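Local coordinates for thymocyte nuclear protein 1 (Leishmania major, PDB 2AR1) that is of unknown function but carries an EVE domain of the PUA clan, which suggests that it may bind a modified base in nucleic acid, at residues His29-Ile33 against Asp34-Lys38. Residues are numbered along the deposited sequence; the frame is centred on the assembly and turned at random.
Sequences HKFSI and DDLAK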
loop_
_atom_site.group_PDB
_atom_site.type_symbol
_atom_site.label_atom_id
_atom_site.label_comp_id
_atom_site.label_asym_id
_atom_site.label_seq_id
_atom_site.Cartn_x
_atom_site.Cartn_y
_atom_site.Cartn_z
ATOM N N HIS A 29 7.834 -3.332 11.195
ATOM C CA HIS A 29 7.897 -4.062 12.449
ATOM C C HIS A 29 6.512 -4.630 12.809
ATOM O O HIS A 29 6.386 -5.490 13.672
ATOM C CB HIS A 29 8.428 -3.178 13.571
ATOM C CG HIS A 29 7.456 -2.134 14.014
ATOM N ND1 HIS A 29 7.000 -1.154 13.172
ATOM C CD2 HIS A 29 6.879 -1.910 15.216
ATOM C CE1 HIS A 29 6.183 -0.364 13.843
ATOM N NE2 HIS A 29 6.080 -0.808 15.078
ATOM N N LYS A 30 5.487 -4.160 12.115
ATOM C CA LYS A 30 4.115 -4.659 12.246
ATOM C C LYS A 30 3.812 -5.609 11.126
ATOM O O LYS A 30 3.373 -6.731 11.380
ATOM C CB LYS A 30 3.099 -3.511 12.193
ATOM C CG LYS A 30 2.956 -2.726 13.482
ATOM C CD LYS A 30 1.972 -1.584 13.328
ATOM C CE LYS A 30 2.165 -0.556 14.417
ATOM N NZ LYS A 30 1.105 0.553 14.316
ATOM N N PHE A 31 4.060 -5.173 9.889
ATOM C CA PHE A 31 3.773 -5.999 8.732
ATOM C C PHE A 31 4.643 -5.546 7.582
ATOM O O PHE A 31 4.490 -4.436 7.055
ATOM C CB PHE A 31 2.284 -5.886 8.412
ATOM C CG PHE A 31 1.800 -6.798 7.304
ATOM C CD1 PHE A 31 1.387 -8.087 7.589
ATOM C CD2 PHE A 31 1.766 -6.374 6.003
ATOM C CE1 PHE A 31 0.957 -8.938 6.598
ATOM C CE2 PHE A 31 1.276 -7.211 4.997
ATOM C CZ PHE A 31 0.898 -8.506 5.298
ATOM N N SER A 32 5.609 -6.396 7.228
ATOM C CA SER A 32 6.556 -6.076 6.187
ATOM C C SER A 32 6.262 -6.800 4.898
ATOM O O SER A 32 5.421 -7.694 4.824
ATOM C CB SER A 32 7.949 -6.434 6.668
ATOM O OG SER A 32 8.101 -7.849 6.666
ATOM N N ILE A 33 7.034 -6.470 3.873
ATOM C CA ILE A 33 6.920 -7.214 2.615
ATOM C C ILE A 33 7.151 -8.748 2.830
ATOM O O ILE A 33 6.553 -9.543 2.168
ATOM C CB ILE A 33 7.905 -6.661 1.567
ATOM C CG1 ILE A 33 7.687 -7.328 0.192
ATOM C CG2 ILE A 33 9.387 -6.910 2.000
ATOM C CD1 ILE A 33 6.282 -7.142 -0.461
ATOM N N ASP A 34 7.957 -9.121 3.814
ATOM C CA ASP A 34 8.247 -10.549 4.084
ATOM C C ASP A 34 7.071 -11.273 4.745
ATOM O O ASP A 34 6.903 -12.469 4.575
ATOM C CB ASP A 34 9.480 -10.586 4.960
ATOM C CG ASP A 34 10.694 -10.047 4.246
ATOM O OD1 ASP A 34 10.807 -10.311 3.011
ATOM O OD2 ASP A 34 11.570 -9.396 4.894
ATOM N N ASP A 35 6.294 -10.528 5.542
ATOM C CA ASP A 35 5.012 -11.022 6.082
ATOM C C ASP A 35 4.037 -11.308 4.943
ATOM O O ASP A 35 3.356 -12.322 4.979
ATOM C CB ASP A 35 4.391 -10.002 7.077
ATOM C CG ASP A 35 5.215 -9.892 8.317
ATOM O OD1 ASP A 35 5.576 -10.964 8.893
ATOM O OD2 ASP A 35 5.618 -8.771 8.639
ATOM N N LEU A 36 3.908 -10.371 3.984
ATOM C CA LEU A 36 3.017 -10.652 2.817
ATOM C C LEU A 36 3.467 -11.868 2.024
ATOM O O LEU A 36 2.669 -12.742 1.652
ATOM C CB LEU A 36 2.924 -9.414 1.911
ATOM C CG LEU A 36 2.038 -9.528 0.683
ATOM C CD1 LEU A 36 0.636 -9.990 1.123
ATOM C CD2 LEU A 36 1.975 -8.169 -0.057
ATOM N N ALA A 37 4.788 -11.915 1.796
ATOM C CA ALA A 37 5.416 -13.033 1.096
ATOM C C ALA A 37 5.067 -14.331 1.786
ATOM O O ALA A 37 4.692 -15.308 1.123
ATOM C CB ALA A 37 6.955 -12.815 0.990
ATOM N N LYS A 38 5.163 -14.340 3.111
ATOM C CA LYS A 38 4.932 -15.579 3.879
ATOM C C LYS A 38 3.465 -15.969 3.805
ATOM O O LYS A 38 3.168 -17.148 3.590
ATOM C CB LYS A 38 5.350 -15.398 5.326
ATOM C CG LYS A 38 5.808 -16.587 6.041
ATOM C CD LYS A 38 6.341 -16.136 7.391
ATOM C CE LYS A 38 6.078 -17.131 8.474
ATOM N NZ LYS A 38 7.078 -16.907 9.575
#
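A capping box opens the short helix 33-39 of the EVE domain, with Ser-32 at the N-cap and Asp-35 three residues on. The backbone N of Ser-32 donates to Asp-35 OD2 over 2.8 Å, an almost straight bond (173°) that uses the anti lone pair of the carboxylate oxygen. Asp-35 can reach back because its CG lies anti to the carbonyl carbon and beside its own backbone N (chi1 -68°). Ser-32 OG also caps the helix, accepting a weak, bent bond from Asp-34 N at 3.1 Å, and the same hydroxyl makes a weak 3.3 Å bond to Asp-35 OD2. Asp-35 OD2 thus takes one strong bond and one weak bond from the same serine, and the negative carboxylate at the helix N-terminus probably interacts favourably with the helix dipole. Behind the cap the first turns close through Leu-36 N to Ser-32 O, 3.2 Å, and Ala-37 N to Ile-33 O, 3.0 Å.

Phe-31 lies across this first turn. Its ring receives Asp-35 CB over one face in a CH-pi contact, 3.9 Å from CB to the ring centroid and displaced toward the rim, while ring and carboxylate planes are inclined by 29°. The far end of the ring continues to Leu-36, CZ to CB 4.0 Å; on the side of the helix that faces the sheet Ile-33 CD1 meets Leu-36 CD2 more loosely, at 4.4 Å.

Asp-34 turns its carboxylate to a salt bridge with Arg-122, and Ile-33 N is hydrogen-bonded to His-69 NE2. Arriving from strand 21-26, the loop places this helix against the mixed sheet: Phe-31, Ile-33 and Leu-36 all touch Phe-67 of strand 64-69, and Leu-36 also packs on Val-117 and Phe-119 of strand 113-128 and Ala-81 of strand 76-89.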